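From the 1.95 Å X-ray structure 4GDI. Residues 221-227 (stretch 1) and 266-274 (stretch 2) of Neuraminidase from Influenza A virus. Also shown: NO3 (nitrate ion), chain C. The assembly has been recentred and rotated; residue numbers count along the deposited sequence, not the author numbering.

Stretch 1, residues 221-227: KRPLLRF
Stretch 2 (266-274) GIQGFILDE

The two stretches belong to one chain and meet through side chains, with no backbone hydrogen bond between them. Measured from CA of R222 to CA of R226 and from CA of I267 to CA of D273, they run in broadly the same direction, 42° apart. The nearest CA atoms, those of R222 and F270, lie 7.9 Å from each other, too far for sheet pairing. Stretch 1 is extended throughout and is a strand from L224 to F227 (phi/psi near -125/135 for L224 to R226); its CA-to-CB bonds point toward stretch 2 at R222 and L224 and away at K221, P223 and L225. Stretch 2 is irregular over most of its length, with phi/psi of -151/141 at I267, -51/132 at Q268, -137/154 at F270 and -75/107 at L272. The contact buries 404 Å² over both sides.

R222 has the largest share, 111 Å². Its chi angles are m, t, t and then -78°, so an extended chain ends in a turned guanidinium. Two hydrogen bonds from this group converge on one carbonyl: R222 NH1 to I267 O, 2.8 Å at 143°, and R222 NH2 to I267 O, 2.8 Å at 142°. The matched lengths and bent angles are those of a fork, with the acceptor at the guanidinium edge, near its plane. Over one face lie the backbone nitrogens of G269 and F270. R222 NH1 is 3.3 Å from G269 N, but both are donors and no hydrogen bond forms. G269 (-161/177) leaves room for this group: an ideal CB there would sit 2.3 Å from R222 NH2, a clash.

D273 is next, with 75 Å² covered. Its backbone is at -94/70, its CA-to-CB bond points toward stretch 1, and chi1 is t with chi2 at 13°. The carboxylate meets R226 in a two-pronged salt bridge: R226 NE donates to D273 OD2 at 2.7 Å and 177°, and R226 NH2 donates to D273 OD1 at 3.0 Å and 156°. The CA-to-CB bond of R226 points sideways, but rotamers m, t, t and chi4 of 173° bring its end to the acid, so opposite charges pair along the guanidinium edge. Water 1 also links the stretches, its oxygen lying 2.8 Å from D273 OD2 and 3.2 Å from L225 O, within hydrogen-bonding reach of both.

Between the two arginines, I271 (-132/123, chi1 m, chi2 t; 65 Å² covered) packs against L224 (chi1 m, chi2 t). Both CA-to-CB bonds point toward the opposing stretch, and L224 CD2 lies 4.0 Å from I271 CB, an apolar contact. I271 CD1 also approaches R222 CB at 4.4 Å.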

# COMPACT_ATOMS: atom_id res chain seq x y z
N LYS A 221 -8.15 -44.22 -1.86
CA LYS A 221 -6.95 -43.93 -1.09
C LYS A 221 -6.20 -42.89 -1.91
O LYS A 221 -6.47 -42.75 -3.11
CB LYS A 221 -6.09 -45.18 -0.88
CG LYS A 221 -6.47 -45.99 0.36
CD LYS A 221 -5.73 -47.33 0.37
CE LYS A 221 -6.10 -48.15 1.61
NZ LYS A 221 -5.28 -49.39 1.71
N ARG A 222 -5.29 -42.17 -1.28
CA ARG A 222 -4.45 -41.22 -2.02
C ARG A 222 -3.10 -41.86 -2.24
O ARG A 222 -2.46 -42.27 -1.28
CB ARG A 222 -4.29 -39.92 -1.24
CG ARG A 222 -5.60 -39.23 -0.96
CD ARG A 222 -5.37 -37.93 -0.23
NE ARG A 222 -6.60 -37.18 -0.00
CZ ARG A 222 -7.22 -36.46 -0.94
NH1 ARG A 222 -6.74 -36.42 -2.17
NH2 ARG A 222 -8.33 -35.79 -0.64
N PRO A 223 -2.68 -41.98 -3.51
CA PRO A 223 -1.33 -42.46 -3.79
C PRO A 223 -0.27 -41.46 -3.31
O PRO A 223 -0.52 -40.24 -3.27
CB PRO A 223 -1.30 -42.58 -5.31
CG PRO A 223 -2.30 -41.56 -5.78
CD PRO A 223 -3.38 -41.51 -4.72
N LEU A 224 0.89 -41.96 -2.96
CA LEU A 224 1.97 -41.13 -2.44
C LEU A 224 3.22 -41.25 -3.27
O LEU A 224 3.56 -42.32 -3.77
CB LEU A 224 2.30 -41.54 -1.01
CG LEU A 224 1.10 -41.44 -0.07
CD1 LEU A 224 1.44 -42.05 1.27
CD2 LEU A 224 0.68 -39.98 0.08
N LEU A 225 3.93 -40.13 -3.39
CA LEU A 225 5.15 -40.12 -4.16
C LEU A 225 6.29 -39.65 -3.26
O LEU A 225 6.13 -38.70 -2.51
CB LEU A 225 5.00 -39.21 -5.37
CG LEU A 225 6.26 -38.87 -6.18
CD1 LEU A 225 6.79 -40.06 -6.95
CD2 LEU A 225 5.95 -37.69 -7.11
N ARG A 226 7.42 -40.36 -3.32
CA ARG A 226 8.63 -39.94 -2.63
C ARG A 226 9.71 -39.90 -3.67
O ARG A 226 9.89 -40.87 -4.41
CB ARG A 226 9.03 -40.97 -1.57
CG ARG A 226 7.99 -41.18 -0.47
CD ARG A 226 8.12 -42.57 0.13
NE ARG A 226 7.14 -42.79 1.19
CZ ARG A 226 6.96 -43.96 1.79
NH1 ARG A 226 7.65 -45.03 1.41
NH2 ARG A 226 6.06 -44.07 2.76
N PHE A 227 10.43 -38.79 -3.76
CA PHE A 227 11.52 -38.71 -4.72
C PHE A 227 12.68 -37.86 -4.23
O PHE A 227 12.54 -37.12 -3.26
CB PHE A 227 11.00 -38.27 -6.10
CG PHE A 227 10.56 -36.83 -6.20
CD1 PHE A 227 11.45 -35.84 -6.60
CD2 PHE A 227 9.23 -36.48 -6.01
CE1 PHE A 227 11.04 -34.53 -6.74
CE2 PHE A 227 8.81 -35.16 -6.16
CZ PHE A 227 9.72 -34.19 -6.53
N GLY A 266 -12.64 -37.26 -7.02
CA GLY A 266 -11.81 -36.96 -5.89
C GLY A 266 -11.53 -35.48 -5.75
O GLY A 266 -12.04 -34.65 -6.51
N ILE A 267 -10.70 -35.15 -4.76
CA ILE A 267 -10.44 -33.77 -4.42
C ILE A 267 -9.03 -33.66 -3.83
O ILE A 267 -8.58 -34.55 -3.12
CB ILE A 267 -11.50 -33.25 -3.44
CG1 ILE A 267 -11.42 -31.72 -3.34
CG2 ILE A 267 -11.35 -33.93 -2.09
CD1 ILE A 267 -12.58 -31.06 -2.63
N GLN A 268 -8.31 -32.59 -4.19
CA GLN A 268 -6.94 -32.40 -3.70
C GLN A 268 -6.86 -32.53 -2.19
O GLN A 268 -7.66 -31.93 -1.46
CB GLN A 268 -6.43 -31.01 -4.12
CG GLN A 268 -4.94 -30.77 -3.87
CD GLN A 268 -4.42 -29.62 -4.72
OE1 GLN A 268 -5.17 -28.73 -5.10
NE2 GLN A 268 -3.13 -29.65 -5.03
N GLY A 269 -5.88 -33.30 -1.73
CA GLY A 269 -5.65 -33.50 -0.31
C GLY A 269 -4.25 -34.01 -0.01
O GLY A 269 -3.47 -34.28 -0.91
N PHE A 270 -3.95 -34.17 1.28
CA PHE A 270 -2.59 -34.46 1.72
C PHE A 270 -2.51 -35.53 2.80
O PHE A 270 -3.46 -35.73 3.56
CB PHE A 270 -1.95 -33.17 2.26
CG PHE A 270 -2.56 -32.66 3.54
CD1 PHE A 270 -2.10 -33.11 4.76
CD2 PHE A 270 -3.59 -31.72 3.53
CE1 PHE A 270 -2.65 -32.63 5.95
CE2 PHE A 270 -4.14 -31.24 4.72
CZ PHE A 270 -3.68 -31.70 5.93
N ILE A 271 -1.36 -36.20 2.84
CA ILE A 271 -0.96 -37.12 3.91
C ILE A 271 0.46 -36.75 4.32
O ILE A 271 1.35 -36.70 3.46
CB ILE A 271 -0.98 -38.60 3.43
CG1 ILE A 271 -2.42 -39.04 3.13
CG2 ILE A 271 -0.30 -39.53 4.44
CD1 ILE A 271 -2.55 -40.50 2.74
N LEU A 272 0.69 -36.44 5.59
CA LEU A 272 2.05 -36.22 6.06
C LEU A 272 2.75 -37.56 6.18
O LEU A 272 2.49 -38.34 7.09
CB LEU A 272 2.06 -35.49 7.40
CG LEU A 272 3.43 -34.99 7.89
CD1 LEU A 272 4.02 -33.99 6.93
CD2 LEU A 272 3.30 -34.35 9.28
N ASP A 273 3.67 -37.79 5.25
CA ASP A 273 4.28 -39.09 5.04
C ASP A 273 5.59 -39.19 5.84
O ASP A 273 6.68 -39.20 5.28
CB ASP A 273 4.52 -39.28 3.54
CG ASP A 273 5.13 -40.62 3.19
OD1 ASP A 273 5.16 -41.53 4.05
OD2 ASP A 273 5.58 -40.74 2.03
N GLU A 274 5.42 -39.27 7.16
CA GLU A 274 6.50 -39.39 8.12
C GLU A 274 6.19 -40.51 9.12
O GLU A 274 5.26 -41.29 8.94
CB GLU A 274 6.67 -38.06 8.85
CG GLU A 274 6.89 -36.87 7.93
CD GLU A 274 8.24 -36.95 7.24
OE1 GLU A 274 9.18 -37.43 7.90
OE2 GLU A 274 8.37 -36.54 6.06
N NO3 C . -8.90 -29.92 -7.36
O1 NO3 C . -7.64 -29.37 -7.07
O2 NO3 C . -9.56 -29.57 -8.55
O3 NO3 C . -9.49 -30.81 -6.46
O HOH W 1 4.54 -38.88 0.27